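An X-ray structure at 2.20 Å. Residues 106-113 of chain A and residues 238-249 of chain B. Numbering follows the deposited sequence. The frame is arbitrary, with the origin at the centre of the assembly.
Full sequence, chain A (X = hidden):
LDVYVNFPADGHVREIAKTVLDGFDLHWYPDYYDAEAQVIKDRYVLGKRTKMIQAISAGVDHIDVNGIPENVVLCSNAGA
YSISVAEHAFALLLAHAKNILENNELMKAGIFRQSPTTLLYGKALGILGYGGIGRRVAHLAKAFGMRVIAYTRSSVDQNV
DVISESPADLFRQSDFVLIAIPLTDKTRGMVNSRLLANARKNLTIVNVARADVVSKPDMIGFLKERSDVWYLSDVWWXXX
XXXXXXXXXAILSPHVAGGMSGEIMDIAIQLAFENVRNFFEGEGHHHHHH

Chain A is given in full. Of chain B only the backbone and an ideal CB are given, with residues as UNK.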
# COMPACT_ATOMS: atom_id res chain seq x y z
N LEU A 106 2.58 -5.76 -21.90
CA LEU A 106 2.68 -7.08 -22.48
C LEU A 106 1.33 -7.74 -22.55
O LEU A 106 0.87 -8.14 -23.62
CB LEU A 106 3.59 -7.98 -21.66
CG LEU A 106 5.08 -7.80 -21.89
CD1 LEU A 106 5.83 -8.82 -21.03
CD2 LEU A 106 5.40 -7.95 -23.38
N MSE A 107 0.69 -7.84 -21.40
CA MSE A 107 -0.60 -8.47 -21.36
C MSE A 107 -1.59 -7.86 -22.33
O MSE A 107 -2.39 -8.57 -22.88
CB MSE A 107 -1.11 -8.50 -19.92
CG MSE A 107 -0.37 -9.51 -19.04
SE MSE A 107 -1.12 -11.14 -19.06
CE MSE A 107 -2.82 -10.76 -19.31
N LYS A 108 -1.52 -6.55 -22.57
CA LYS A 108 -2.46 -5.96 -23.53
C LYS A 108 -2.05 -6.18 -24.97
O LYS A 108 -2.83 -5.94 -25.87
CB LYS A 108 -2.67 -4.49 -23.25
CG LYS A 108 -3.59 -4.31 -22.09
CD LYS A 108 -3.83 -2.87 -21.81
CE LYS A 108 -4.81 -2.71 -20.69
NZ LYS A 108 -5.05 -1.26 -20.47
N ALA A 109 -0.81 -6.60 -25.17
CA ALA A 109 -0.31 -6.90 -26.50
C ALA A 109 -0.67 -8.37 -26.77
O ALA A 109 -0.36 -8.91 -27.82
CB ALA A 109 1.21 -6.69 -26.57
N GLY A 110 -1.35 -9.00 -25.81
CA GLY A 110 -1.75 -10.39 -25.95
C GLY A 110 -0.62 -11.33 -25.64
O GLY A 110 -0.53 -12.43 -26.19
N ILE A 111 0.27 -10.89 -24.76
CA ILE A 111 1.40 -11.69 -24.36
C ILE A 111 1.37 -12.00 -22.91
O ILE A 111 1.39 -11.12 -22.04
CB ILE A 111 2.73 -11.04 -24.62
CG1 ILE A 111 2.78 -10.57 -26.06
CG2 ILE A 111 3.86 -12.01 -24.25
CD1 ILE A 111 4.13 -10.18 -26.53
N PHE A 112 1.35 -13.28 -22.66
CA PHE A 112 1.32 -13.76 -21.33
C PHE A 112 2.73 -14.14 -20.95
O PHE A 112 3.25 -15.16 -21.38
CB PHE A 112 0.41 -14.96 -21.25
CG PHE A 112 0.10 -15.37 -19.88
CD1 PHE A 112 -0.95 -14.80 -19.19
CD2 PHE A 112 0.88 -16.32 -19.26
CE1 PHE A 112 -1.21 -15.19 -17.89
CE2 PHE A 112 0.63 -16.71 -17.97
CZ PHE A 112 -0.42 -16.14 -17.28
N ARG A 113 3.37 -13.31 -20.15
CA ARG A 113 4.71 -13.65 -19.79
C ARG A 113 5.12 -13.36 -18.37
O ARG A 113 5.35 -12.21 -17.97
CB ARG A 113 5.67 -13.00 -20.76
CG ARG A 113 7.08 -13.42 -20.55
CD ARG A 113 7.96 -12.39 -21.16
NE ARG A 113 7.71 -12.26 -22.59
CZ ARG A 113 8.19 -11.27 -23.32
NH1 ARG A 113 8.94 -10.34 -22.75
NH2 ARG A 113 7.95 -11.23 -24.63
N UNK B 238 -8.65 -18.43 -19.92
CA UNK B 238 -7.85 -19.37 -20.68
C UNK B 238 -6.41 -19.38 -20.22
O UNK B 238 -6.01 -20.31 -19.54
CB UNK B 238 -7.92 -19.04 -22.17
N UNK B 239 -5.63 -18.35 -20.52
CA UNK B 239 -4.23 -18.34 -20.08
C UNK B 239 -3.53 -19.66 -20.43
O UNK B 239 -3.93 -20.72 -19.98
CB UNK B 239 -4.15 -18.09 -18.57
N UNK B 240 -2.49 -19.60 -21.24
CA UNK B 240 -1.93 -18.38 -21.82
C UNK B 240 -2.55 -17.85 -23.13
O UNK B 240 -2.16 -16.78 -23.59
CB UNK B 240 -0.44 -18.62 -22.07
N UNK B 241 -3.52 -18.55 -23.71
CA UNK B 241 -4.16 -18.09 -24.95
C UNK B 241 -5.09 -16.94 -24.59
O UNK B 241 -6.31 -17.03 -24.76
CB UNK B 241 -4.92 -19.22 -25.65
N UNK B 242 -4.52 -15.86 -24.10
CA UNK B 242 -5.32 -14.72 -23.69
C UNK B 242 -5.90 -13.98 -24.89
O UNK B 242 -5.18 -13.73 -25.86
CB UNK B 242 -4.48 -13.77 -22.84
N UNK B 243 -7.12 -13.63 -24.93
CA UNK B 243 -7.56 -12.88 -25.97
C UNK B 243 -8.37 -11.72 -25.61
O UNK B 243 -9.02 -11.79 -24.76
CB UNK B 243 -8.33 -13.78 -26.94
N UNK B 244 -8.41 -10.65 -26.30
CA UNK B 244 -9.50 -9.76 -26.08
C UNK B 244 -9.11 -8.81 -24.93
O UNK B 244 -9.73 -8.09 -24.37
CB UNK B 244 -10.78 -10.54 -25.78
N UNK B 245 -7.94 -9.00 -24.66
CA UNK B 245 -7.12 -8.34 -23.68
C UNK B 245 -6.81 -6.83 -23.79
O UNK B 245 -6.51 -6.21 -22.77
CB UNK B 245 -5.78 -9.09 -23.66
N UNK B 246 -6.90 -6.24 -24.98
CA UNK B 246 -6.61 -4.81 -25.13
C UNK B 246 -7.78 -3.89 -24.76
O UNK B 246 -8.38 -3.26 -25.62
CB UNK B 246 -6.19 -4.53 -26.58
N UNK B 247 -8.07 -3.83 -23.46
CA UNK B 247 -9.14 -2.99 -22.92
C UNK B 247 -8.57 -1.66 -22.46
O UNK B 247 -7.43 -1.61 -21.98
CB UNK B 247 -9.86 -3.69 -21.76
N UNK B 248 -9.33 -0.58 -22.59
CA UNK B 248 -8.84 0.71 -22.14
C UNK B 248 -8.87 0.71 -20.62
O UNK B 248 -7.82 0.72 -19.97
CB UNK B 248 -9.67 1.86 -22.72
N UNK B 249 -10.08 0.67 -20.07
CA UNK B 249 -10.29 0.70 -18.62
C UNK B 249 -9.94 -0.58 -17.88
O UNK B 249 -10.77 -1.18 -17.21
CB UNK B 249 -11.75 1.04 -18.33

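Position 238 has positive phi (73°), which favours glycine or asparagine. Its ideal CB has nothing of the chain A stretch within 5.5 Å. It is N238(B), and it makes no contact here.

Position 239 also has positive phi (49°). Its CA-to-CB bond runs sideways, with the ideal CB 4.2 Å from F112(A) CE1. Many side chains could pass beside the ring, apolar or long and polar. It is E239(B). Its OE1 lies 3.4 Å from F112(A) CZ and is hydrogen-bonded elsewhere in the structure.

Position 240 follows a cis peptide bond, which points strongly to proline; the phi of -85° is merely compatible with it. The ideal CB is 3.8 Å from F112(A) CB, so a compact apolar group would suit. It is P240(B), whose CB packs 3.8 Å from F112(A) CD2.

Position 241 points away and meets only open space on this side. Most residues would do. It is E241(B).

Position 242 points toward chain A. The ideal CB is 4.9 Å from M107(A) CE, 5.2 Å from F112(A) CD1 and 5.3 Å from G110(A) CA. These neighbours leave an apolar recess, and G110(A) adds no side chain to it. Valine, leucine, isoleucine or methionine would suit. It is I242(B). Its CD1 lies 3.5 Å from G110(A) C, 3.9 Å from M107(A) CE and 3.8 Å from F112(A) N. Its CG2 is 4.0 Å from F112(A) CD1.

Position 243 points away, and its extended angles suit a beta-branched residue among others. It is T243(B). Position 244 is out of reach; its positive phi (87°) favours glycine, but the residue is E244(B).

Position 245 points toward the end of the chain A helix. Its ideal CB is 3.5 Å from M107(A) O and 4.6 Å from K108(A) CA. There is little room, so alanine, serine or threonine would fit best; a hydroxyl would also suit the nearby carbonyl. It is T245(B). Its OG1 is 3.5 Å from M107(A) O.

Position 246 runs sideways, with the ideal CB 3.7 Å from K108(A) O. Small or polar residues would suit. It is N246(B).

At 247 the backbone matters most: K108(A) NZ donates a 2.8 Å hydrogen bond to its O. The side chain could be of many kinds. It is L247(B), whose end leads away.

Position 248 points away, so this stretch does not restrict the side chain and many kinds would do. It is R248(B), whose O accepts a weak 3.4 Å bond from K108(A) NZ. Position 249 also points away and is equally unrestricted. It is N249(B).

Chain B 238-249: NEPEITETNLRN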
# COMPACT_ATOMS: atom_id res chain seq x y z
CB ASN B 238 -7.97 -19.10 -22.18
CG ASN B 238 -9.42 -19.13 -22.65
OD1 ASN B 238 -10.24 -19.90 -22.11
ND2 ASN B 238 -9.75 -18.31 -23.64
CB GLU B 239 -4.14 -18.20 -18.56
CG GLU B 239 -4.50 -16.87 -17.95
CD GLU B 239 -4.33 -16.90 -16.44
OE1 GLU B 239 -3.30 -17.44 -15.98
OE2 GLU B 239 -5.21 -16.42 -15.70
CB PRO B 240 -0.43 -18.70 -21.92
CG PRO B 240 -0.36 -20.17 -21.94
CD PRO B 240 -1.41 -20.56 -20.94
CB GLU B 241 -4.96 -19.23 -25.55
CG GLU B 241 -4.30 -20.57 -25.39
CD GLU B 241 -5.32 -21.65 -25.14
OE1 GLU B 241 -5.56 -21.97 -23.95
OE2 GLU B 241 -5.91 -22.15 -26.13
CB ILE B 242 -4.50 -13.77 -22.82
CG1 ILE B 242 -3.24 -13.32 -23.56
CG2 ILE B 242 -4.13 -14.48 -21.54
CD1 ILE B 242 -2.32 -12.45 -22.74
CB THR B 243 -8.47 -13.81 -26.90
OG1 THR B 243 -9.61 -14.25 -26.25
CG2 THR B 243 -7.76 -14.92 -27.24
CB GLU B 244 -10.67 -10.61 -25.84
CG GLU B 244 -11.92 -10.23 -26.53
CD GLU B 244 -13.12 -11.12 -26.23
OE1 GLU B 244 -14.26 -10.80 -26.28
OE2 GLU B 244 -12.95 -12.23 -25.99
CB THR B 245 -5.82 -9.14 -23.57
OG1 THR B 245 -5.67 -9.58 -22.22
CG2 THR B 245 -4.62 -8.36 -24.05
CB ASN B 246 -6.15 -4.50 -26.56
CG ASN B 246 -5.54 -3.11 -26.67
OD1 ASN B 246 -5.70 -2.27 -25.78
ND2 ASN B 246 -4.84 -2.86 -27.77
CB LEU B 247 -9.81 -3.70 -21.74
CG LEU B 247 -10.79 -4.81 -22.14
CD1 LEU B 247 -10.84 -5.90 -21.07
CD2 LEU B 247 -12.16 -4.20 -22.43
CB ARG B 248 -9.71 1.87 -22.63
CG ARG B 248 -9.29 3.20 -21.99
CD ARG B 248 -10.17 4.38 -22.40
NE ARG B 248 -11.15 4.73 -21.37
CZ ARG B 248 -12.15 3.96 -20.96
NH1 ARG B 248 -12.33 2.78 -21.50
NH2 ARG B 248 -12.96 4.38 -20.01
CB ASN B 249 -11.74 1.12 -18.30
CG ASN B 249 -12.78 0.43 -19.19
OD1 ASN B 249 -13.97 0.42 -18.87
ND2 ASN B 249 -12.34 -0.13 -20.31
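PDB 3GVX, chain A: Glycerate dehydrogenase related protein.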